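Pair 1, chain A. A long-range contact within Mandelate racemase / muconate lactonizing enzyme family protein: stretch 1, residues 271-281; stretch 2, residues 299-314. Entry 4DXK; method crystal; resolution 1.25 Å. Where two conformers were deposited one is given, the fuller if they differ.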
# COMPACT_ATOMS: atom_id res chain seq x y z
N GLY A 271 -1.56 5.62 26.11
CA GLY A 271 -1.82 4.56 27.08
C GLY A 271 -2.14 3.21 26.48
O GLY A 271 -2.87 3.11 25.48
N SER A 272 -1.58 2.18 27.11
CA SER A 272 -1.82 0.76 26.82
C SER A 272 -0.98 0.28 25.64
O SER A 272 -0.59 1.06 24.75
CB SER A 272 -3.30 0.42 26.57
OG SER A 272 -3.65 0.60 25.20
N ARG A 273 -0.71 -1.01 25.60
CA ARG A 273 0.09 -1.51 24.51
C ARG A 273 -0.58 -1.33 23.16
O ARG A 273 0.10 -1.31 22.13
CB ARG A 273 0.51 -2.95 24.77
CG ARG A 273 -0.49 -3.95 24.41
CD ARG A 273 -0.07 -5.29 25.02
NE ARG A 273 -0.61 -5.41 26.37
CZ ARG A 273 -0.97 -6.55 26.92
NH1 ARG A 273 -0.76 -7.70 26.29
NH2 ARG A 273 -1.53 -6.54 28.12
N TRP A 274 -1.90 -1.19 23.14
CA TRP A 274 -2.63 -1.01 21.89
C TRP A 274 -2.32 0.33 21.24
O TRP A 274 -2.22 0.42 20.01
CB TRP A 274 -4.14 -1.25 22.10
CG TRP A 274 -4.40 -2.70 22.39
CD1 TRP A 274 -4.69 -3.67 21.47
CD2 TRP A 274 -4.32 -3.36 23.66
NE1 TRP A 274 -4.79 -4.89 22.10
CE2 TRP A 274 -4.56 -4.73 23.44
CE3 TRP A 274 -4.06 -2.93 24.96
CZ2 TRP A 274 -4.57 -5.67 24.47
CZ3 TRP A 274 -4.06 -3.86 25.99
CH2 TRP A 274 -4.32 -5.22 25.74
N ALA A 275 -2.15 1.38 22.04
CA ALA A 275 -1.72 2.66 21.49
C ALA A 275 -0.32 2.56 20.89
O ALA A 275 -0.02 3.18 19.87
CB ALA A 275 -1.77 3.77 22.54
N PHE A 276 0.53 1.77 21.54
CA PHE A 276 1.90 1.61 21.06
C PHE A 276 1.98 0.70 19.84
O PHE A 276 2.82 0.93 18.96
CB PHE A 276 2.84 1.21 22.20
CG PHE A 276 3.10 2.36 23.13
CD1 PHE A 276 4.13 3.24 22.88
CD2 PHE A 276 2.25 2.62 24.20
CE1 PHE A 276 4.34 4.34 23.71
CE2 PHE A 276 2.46 3.72 25.03
CZ PHE A 276 3.50 4.58 24.78
N ARG A 277 1.08 -0.28 19.73
CA ARG A 277 0.93 -0.98 18.46
C ARG A 277 0.60 0.00 17.34
O ARG A 277 1.20 -0.02 16.27
CB ARG A 277 -0.16 -2.05 18.55
CG ARG A 277 -0.67 -2.52 17.18
CD ARG A 277 -1.71 -3.63 17.31
NE ARG A 277 -2.42 -3.82 16.04
CZ ARG A 277 -3.63 -4.35 15.91
NH1 ARG A 277 -4.29 -4.81 16.96
NH2 ARG A 277 -4.18 -4.42 14.71
N ASP A 278 -0.38 0.87 17.60
CA ASP A 278 -0.77 1.86 16.60
C ASP A 278 0.43 2.73 16.21
O ASP A 278 0.63 3.04 15.04
CB ASP A 278 -1.91 2.74 17.13
CG ASP A 278 -3.24 2.01 17.27
OD1 ASP A 278 -3.38 0.85 16.81
OD2 ASP A 278 -4.17 2.62 17.84
N LEU A 279 1.22 3.15 17.20
CA LEU A 279 2.40 3.96 16.93
C LEU A 279 3.40 3.20 16.06
O LEU A 279 3.90 3.71 15.06
CB LEU A 279 3.04 4.40 18.24
CG LEU A 279 4.36 5.16 18.15
CD1 LEU A 279 4.16 6.49 17.45
CD2 LEU A 279 4.97 5.34 19.52
N LEU A 280 3.70 1.97 16.45
CA LEU A 280 4.63 1.16 15.67
C LEU A 280 4.14 0.92 14.23
O LEU A 280 4.93 0.92 13.28
CB LEU A 280 4.91 -0.17 16.38
CG LEU A 280 5.60 -0.06 17.74
CD1 LEU A 280 5.60 -1.40 18.47
CD2 LEU A 280 7.02 0.45 17.58
N GLU A 281 2.84 0.74 14.07
CA GLU A 281 2.25 0.49 12.75
C GLU A 281 2.36 1.68 11.81
O GLU A 281 2.19 1.52 10.60
CB GLU A 281 0.78 0.05 12.86
CG GLU A 281 0.57 -1.37 13.36
CD GLU A 281 -0.89 -1.82 13.35
OE1 GLU A 281 -1.78 -0.99 13.05
OE2 GLU A 281 -1.15 -3.00 13.63
N SER A 299 2.79 -3.16 34.36
CA SER A 299 2.25 -4.28 33.57
C SER A 299 2.17 -3.95 32.08
O SER A 299 2.66 -4.71 31.24
CB SER A 299 0.90 -4.74 34.12
OG SER A 299 1.10 -5.33 35.40
N GLU A 300 1.57 -2.82 31.72
CA GLU A 300 1.57 -2.44 30.31
C GLU A 300 2.95 -2.01 29.86
O GLU A 300 3.38 -2.38 28.76
CB GLU A 300 0.54 -1.35 29.98
CG GLU A 300 -0.90 -1.86 30.01
CD GLU A 300 -1.15 -2.99 29.02
OE1 GLU A 300 -0.82 -2.85 27.82
OE2 GLU A 300 -1.71 -4.03 29.44
N ALA A 301 3.67 -1.26 30.70
CA ALA A 301 4.96 -0.71 30.30
C ALA A 301 5.97 -1.79 29.93
O ALA A 301 6.72 -1.63 28.97
CB ALA A 301 5.51 0.19 31.38
N ARG A 302 6.01 -2.87 30.70
CA ARG A 302 7.00 -3.91 30.43
C ARG A 302 6.73 -4.56 29.08
O ARG A 302 7.65 -4.99 28.37
CB ARG A 302 7.06 -4.94 31.58
CG ARG A 302 5.90 -5.91 31.67
CD ARG A 302 5.83 -6.54 33.06
NE ARG A 302 4.82 -7.57 33.22
CZ ARG A 302 5.08 -8.85 33.43
NH1 ARG A 302 6.34 -9.29 33.45
NH2 ARG A 302 4.09 -9.71 33.61
N LYS A 303 5.46 -4.67 28.72
CA LYS A 303 5.06 -5.30 27.47
C LYS A 303 5.29 -4.34 26.31
O LYS A 303 5.68 -4.76 25.22
CB LYS A 303 3.60 -5.76 27.57
CG LYS A 303 3.41 -6.79 28.68
CD LYS A 303 1.95 -7.05 29.03
CE LYS A 303 1.89 -7.87 30.33
NZ LYS A 303 0.48 -8.14 30.71
N ILE A 304 5.05 -3.05 26.52
CA ILE A 304 5.39 -2.05 25.52
C ILE A 304 6.88 -2.07 25.22
O ILE A 304 7.30 -2.02 24.05
CB ILE A 304 4.95 -0.64 25.98
CG1 ILE A 304 3.42 -0.54 26.00
CG2 ILE A 304 5.54 0.44 25.09
CD1 ILE A 304 2.87 0.54 26.91
N ALA A 305 7.69 -2.19 26.26
CA ALA A 305 9.13 -2.21 26.06
C ALA A 305 9.61 -3.39 25.22
O ALA A 305 10.42 -3.23 24.31
CB ALA A 305 9.85 -2.19 27.40
N SER A 306 9.10 -4.59 25.51
CA SER A 306 9.57 -5.76 24.78
C SER A 306 9.09 -5.75 23.33
O SER A 306 9.77 -6.28 22.45
CB SER A 306 9.17 -7.07 25.48
OG SER A 306 7.76 -7.21 25.60
N MET A 307 7.93 -5.14 23.10
CA MET A 307 7.41 -4.96 21.75
C MET A 307 8.21 -3.90 20.98
O MET A 307 8.49 -4.07 19.79
CB MET A 307 5.91 -4.62 21.80
CG MET A 307 5.25 -4.41 20.44
SD MET A 307 3.49 -4.03 20.53
CE MET A 307 3.19 -4.33 22.28
N ALA A 308 8.61 -2.81 21.64
CA ALA A 308 9.48 -1.83 21.00
C ALA A 308 10.80 -2.48 20.55
O ALA A 308 11.32 -2.19 19.47
CB ALA A 308 9.73 -0.66 21.92
N GLU A 309 11.32 -3.38 21.38
CA GLU A 309 12.55 -4.08 21.05
C GLU A 309 12.39 -4.94 19.80
O GLU A 309 13.32 -5.08 19.00
CB GLU A 309 13.03 -4.91 22.24
CG GLU A 309 14.42 -5.50 22.05
CD GLU A 309 14.96 -6.25 23.25
OE1 GLU A 309 14.21 -6.46 24.23
OE2 GLU A 309 16.14 -6.64 23.22
N ALA A 310 11.19 -5.49 19.61
CA ALA A 310 10.90 -6.25 18.40
C ALA A 310 11.01 -5.38 17.16
O ALA A 310 11.31 -5.87 16.07
CB ALA A 310 9.52 -6.92 18.48
N TRP A 311 10.77 -4.07 17.32
CA TRP A 311 10.91 -3.10 16.23
C TRP A 311 12.30 -2.46 16.19
O TRP A 311 12.52 -1.51 15.45
CB TRP A 311 9.81 -2.03 16.30
CG TRP A 311 8.59 -2.38 15.47
CD1 TRP A 311 8.23 -1.83 14.27
CD2 TRP A 311 7.61 -3.38 15.76
NE1 TRP A 311 7.08 -2.41 13.81
CE2 TRP A 311 6.68 -3.38 14.70
CE3 TRP A 311 7.42 -4.29 16.81
CZ2 TRP A 311 5.58 -4.24 14.66
CZ3 TRP A 311 6.32 -5.14 16.77
CH2 TRP A 311 5.42 -5.11 15.70
N HIS A 312 13.25 -2.99 16.96
CA HIS A 312 14.62 -2.46 16.98
C HIS A 312 14.70 -1.04 17.55
O HIS A 312 15.62 -0.28 17.20
CB HIS A 312 15.27 -2.49 15.59
CG HIS A 312 15.26 -3.83 14.93
ND1 HIS A 312 15.88 -4.93 15.48
CD2 HIS A 312 14.73 -4.25 13.76
CE1 HIS A 312 15.72 -5.97 14.68
NE2 HIS A 312 15.02 -5.58 13.63
N LEU A 313 13.77 -0.70 18.44
CA LEU A 313 13.67 0.65 18.99
C LEU A 313 13.91 0.63 20.48
O LEU A 313 13.67 -0.39 21.15
CB LEU A 313 12.29 1.24 18.70
CG LEU A 313 11.95 1.41 17.22
CD1 LEU A 313 10.53 1.90 17.03
CD2 LEU A 313 12.92 2.37 16.56
N PRO A 314 14.34 1.76 21.04
CA PRO A 314 14.59 1.86 22.47
C PRO A 314 13.37 2.37 23.23
O PRO A 314 12.44 2.92 22.62
CB PRO A 314 15.69 2.90 22.54
CG PRO A 314 15.33 3.87 21.44
CD PRO A 314 14.71 3.01 20.34
O HOH W 1 -1.95 -9.08 29.50

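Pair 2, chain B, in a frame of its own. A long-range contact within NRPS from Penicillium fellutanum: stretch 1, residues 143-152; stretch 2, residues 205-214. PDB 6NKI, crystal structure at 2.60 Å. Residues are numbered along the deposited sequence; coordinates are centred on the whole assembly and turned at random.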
# COMPACT_ATOMS: atom_id res chain seq x y z
N ASN B 143 -4.50 -26.75 -15.48
CA ASN B 143 -5.21 -25.68 -14.79
C ASN B 143 -6.57 -26.16 -14.28
O ASN B 143 -6.86 -26.06 -13.08
CB ASN B 143 -5.34 -24.46 -15.70
CG ASN B 143 -3.99 -23.88 -16.07
OD1 ASN B 143 -3.00 -24.12 -15.39
ND2 ASN B 143 -3.96 -23.03 -17.09
N VAL B 144 -7.42 -26.69 -15.16
CA VAL B 144 -8.82 -26.87 -14.80
C VAL B 144 -9.13 -28.22 -14.15
O VAL B 144 -10.02 -28.31 -13.30
CB VAL B 144 -9.70 -26.65 -16.03
CG1 VAL B 144 -11.20 -26.67 -15.66
CG2 VAL B 144 -9.32 -25.36 -16.75
N ARG B 145 -8.43 -29.29 -14.53
CA ARG B 145 -8.63 -30.59 -13.90
C ARG B 145 -8.19 -30.55 -12.44
O ARG B 145 -8.88 -31.06 -11.56
CB ARG B 145 -7.84 -31.66 -14.66
CG ARG B 145 -7.88 -33.09 -14.12
CD ARG B 145 -9.10 -33.86 -14.56
NE ARG B 145 -8.96 -35.27 -14.18
CZ ARG B 145 -9.86 -36.22 -14.40
NH1 ARG B 145 -10.99 -35.94 -15.03
NH2 ARG B 145 -9.61 -37.46 -14.01
N SER B 146 -7.03 -29.95 -12.20
CA SER B 146 -6.54 -29.61 -10.88
C SER B 146 -7.64 -28.95 -10.06
O SER B 146 -7.87 -29.33 -8.90
CB SER B 146 -5.29 -28.72 -11.03
OG SER B 146 -5.56 -27.54 -11.76
N THR B 147 -8.38 -28.01 -10.66
CA THR B 147 -9.47 -27.35 -9.95
C THR B 147 -10.59 -28.34 -9.67
O THR B 147 -11.15 -28.37 -8.57
CB THR B 147 -9.97 -26.13 -10.75
OG1 THR B 147 -8.88 -25.22 -11.03
CG2 THR B 147 -11.06 -25.37 -9.99
N PHE B 148 -10.93 -29.16 -10.67
CA PHE B 148 -11.93 -30.20 -10.50
C PHE B 148 -11.53 -31.18 -9.42
O PHE B 148 -12.33 -31.53 -8.54
CB PHE B 148 -12.14 -30.92 -11.84
CG PHE B 148 -13.20 -32.00 -11.80
CD1 PHE B 148 -14.55 -31.67 -11.86
CD2 PHE B 148 -12.84 -33.34 -11.72
CE1 PHE B 148 -15.51 -32.65 -11.83
CE2 PHE B 148 -13.80 -34.32 -11.69
CZ PHE B 148 -15.14 -33.98 -11.75
N ASP B 149 -10.28 -31.65 -9.46
CA ASP B 149 -9.78 -32.52 -8.41
C ASP B 149 -9.95 -31.88 -7.04
O ASP B 149 -10.27 -32.57 -6.06
CB ASP B 149 -8.31 -32.86 -8.68
CG ASP B 149 -8.11 -33.73 -9.92
OD1 ASP B 149 -8.99 -34.56 -10.23
OD2 ASP B 149 -7.06 -33.56 -10.60
N ILE B 150 -9.77 -30.55 -6.96
CA ILE B 150 -9.74 -29.81 -5.69
C ILE B 150 -11.12 -29.74 -5.04
O ILE B 150 -11.24 -29.89 -3.82
CB ILE B 150 -9.12 -28.40 -5.90
CG1 ILE B 150 -7.60 -28.42 -5.79
CG2 ILE B 150 -9.68 -27.35 -4.94
CD1 ILE B 150 -6.98 -27.20 -6.29
N LEU B 151 -12.18 -29.49 -5.82
CA LEU B 151 -13.51 -29.52 -5.23
C LEU B 151 -13.89 -30.93 -4.77
O LEU B 151 -14.56 -31.10 -3.74
CB LEU B 151 -14.56 -29.00 -6.20
CG LEU B 151 -14.43 -27.54 -6.61
CD1 LEU B 151 -15.66 -27.22 -7.43
CD2 LEU B 151 -14.26 -26.63 -5.39
N GLN B 152 -13.48 -31.96 -5.52
CA GLN B 152 -13.59 -33.32 -5.01
C GLN B 152 -12.99 -33.42 -3.63
O GLN B 152 -13.52 -34.11 -2.75
CB GLN B 152 -12.89 -34.31 -5.94
CG GLN B 152 -13.56 -34.63 -7.25
CD GLN B 152 -12.71 -35.56 -8.09
OE1 GLN B 152 -11.56 -35.84 -7.75
NE2 GLN B 152 -13.28 -36.07 -9.17
N GLN B 205 -8.86 -18.23 -20.87
CA GLN B 205 -10.05 -19.05 -20.96
C GLN B 205 -9.99 -20.26 -20.02
O GLN B 205 -11.04 -20.82 -19.69
CB GLN B 205 -10.24 -19.51 -22.41
CG GLN B 205 -11.58 -20.09 -22.83
CD GLN B 205 -11.59 -20.46 -24.31
OE1 GLN B 205 -10.57 -20.38 -24.98
NE2 GLN B 205 -12.75 -20.87 -24.81
N THR B 206 -8.79 -20.65 -19.57
CA THR B 206 -8.67 -21.69 -18.56
C THR B 206 -8.99 -21.16 -17.17
O THR B 206 -9.75 -21.78 -16.42
CB THR B 206 -7.26 -22.30 -18.54
OG1 THR B 206 -6.29 -21.26 -18.32
CG2 THR B 206 -6.96 -23.08 -19.81
N LYS B 207 -8.37 -20.04 -16.79
CA LYS B 207 -8.63 -19.45 -15.48
C LYS B 207 -10.12 -19.19 -15.31
O LYS B 207 -10.73 -19.59 -14.32
CB LYS B 207 -7.83 -18.15 -15.30
CG LYS B 207 -6.34 -18.25 -15.59
CD LYS B 207 -5.55 -19.12 -14.61
CE LYS B 207 -5.25 -18.38 -13.33
NZ LYS B 207 -4.35 -19.13 -12.39
N PHE B 208 -10.72 -18.51 -16.30
CA PHE B 208 -12.17 -18.38 -16.33
C PHE B 208 -12.85 -19.74 -16.27
O PHE B 208 -13.86 -19.90 -15.57
CB PHE B 208 -12.61 -17.65 -17.60
CG PHE B 208 -14.12 -17.58 -17.77
CD1 PHE B 208 -14.85 -16.57 -17.15
CD2 PHE B 208 -14.79 -18.54 -18.51
CE1 PHE B 208 -16.23 -16.51 -17.30
CE2 PHE B 208 -16.17 -18.49 -18.66
CZ PHE B 208 -16.89 -17.48 -18.05
N ALA B 209 -12.34 -20.72 -17.02
CA ALA B 209 -12.95 -22.04 -17.03
C ALA B 209 -13.00 -22.63 -15.63
O ALA B 209 -14.03 -23.15 -15.19
CB ALA B 209 -12.19 -22.97 -17.97
N SER B 210 -11.87 -22.56 -14.90
CA SER B 210 -11.88 -23.00 -13.51
C SER B 210 -12.76 -22.10 -12.64
O SER B 210 -13.28 -22.54 -11.61
CB SER B 210 -10.44 -23.03 -12.96
OG SER B 210 -9.61 -23.91 -13.68
N GLU B 211 -12.94 -20.85 -13.06
CA GLU B 211 -13.72 -19.90 -12.28
C GLU B 211 -15.21 -20.20 -12.38
O GLU B 211 -15.90 -20.28 -11.36
CB GLU B 211 -13.37 -18.48 -12.76
CG GLU B 211 -14.06 -17.32 -12.06
CD GLU B 211 -13.36 -15.99 -12.33
OE1 GLU B 211 -12.30 -16.00 -13.00
OE2 GLU B 211 -13.87 -14.95 -11.88
N GLN B 212 -15.71 -20.41 -13.61
CA GLN B 212 -17.12 -20.73 -13.80
C GLN B 212 -17.48 -22.09 -13.20
O GLN B 212 -18.64 -22.34 -12.87
CB GLN B 212 -17.47 -20.68 -15.29
CG GLN B 212 -18.92 -20.93 -15.55
CD GLN B 212 -19.80 -19.93 -14.83
OE1 GLN B 212 -19.50 -18.74 -14.78
NE2 GLN B 212 -20.89 -20.42 -14.25
N LEU B 213 -16.48 -22.95 -13.04
CA LEU B 213 -16.65 -24.19 -12.31
C LEU B 213 -16.93 -23.94 -10.83
O LEU B 213 -17.81 -24.58 -10.23
CB LEU B 213 -15.40 -25.04 -12.51
CG LEU B 213 -15.23 -26.47 -12.03
CD1 LEU B 213 -14.22 -27.12 -12.95
CD2 LEU B 213 -14.71 -26.48 -10.61
N ILE B 214 -16.17 -23.02 -10.21
CA ILE B 214 -16.32 -22.68 -8.79
C ILE B 214 -17.78 -22.42 -8.44
O ILE B 214 -18.29 -22.87 -7.41
CB ILE B 214 -15.45 -21.47 -8.42
CG1 ILE B 214 -13.95 -21.77 -8.47
CG2 ILE B 214 -15.77 -20.98 -7.02
CD1 ILE B 214 -13.44 -22.52 -7.26

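Both pairs set two helices side by side, running in nearly the same direction. In pair 1 the axes approach to 9.2 Å with a crossing angle of -23°; in pair 2 the values are 8.9 Å and -19°. Superposing N, CA and C of 14 central residues gives an RMSD of 0.3 Å, so the central backbones coincide and most differences below lie in the side chains.

The central knob is Arg273(A) in pair 1 and Val144(B) in pair 2, whose CA atoms fall 0.3 Å apart. Arg273(A) sits among Glu300(A), Lys303(A), Ile304(A) and Met307(A); Val144(B) sits among the matched residues Thr206(B), Ala209(B), Ser210(B) and Leu213(B). The arginine fills its hole with charge. Its NE donates to Glu300(A) OE1 at 2.9 Å and its NH2 to Glu300(A) OE2 at 2.8 Å, with N-H...acceptor angles of 175° and 173°, a two-point salt bridge. Arg273(A) N also donates to Glu300(A) OE1 at 2.9 Å, tying the carboxylate to the backbone. The CD of Lys303(A) lies over one guanidinium face, 3.6 Å from Arg273(A) NH2. Lys303(A) NZ is also 3.6 Å from that NH2, and one water accepts from both like-charged groups. Val144(B) is shorter and relies on packing, with CG2 3.9 Å from Ala209(B) CB and CG1 4.1 Å from Leu213(B) CD1.

At the position of Glu300(A), Thr206(B) uses a hydroxyl instead: Asn143(B) ND2 donates to Thr206(B) OG1 at 3.2 Å. Asn143(B) matches Ser272(A), whose CB points away from the second helix whereas that of Asn143(B) points toward it; the backbone differs here too, with phi/psi of 81/155 for Ser272(A) and -89/-55 for Asn143(B).

The next layer exchanges an apolar contact for a polar one. In pair 1, Phe276(A) CD2 is 3.5 Å from Ile304(A) CD1, and Ile304(A) CG2 lies over the ring, 4.0 Å from its centroid and 22° off the normal. Their matches, Thr147(B) and Ser210(B), bring OG1 and OG to 3.0 Å; the geometry does not settle the proton in this hydroxyl pair.

At the far end the chemistry converges. Leu280(A) matches Leu151(B), both with chi1 m and chi2 t, and Met307(A) matches Leu213(B). Leu280(A) CD1 approaches Met307(A) CG at 3.6 Å, while Leu151(B) CD1 approaches Leu213(B) CD2 at 3.4 Å. Leucine at the first position thus meets an apolar partner in both pairs, although the knob itself, Glu300(A)/Thr206(B) and Lys303(A)/Ala209(B) differ in size and charge, and Ile304(A)/Ser210(B) sets apolar against polar.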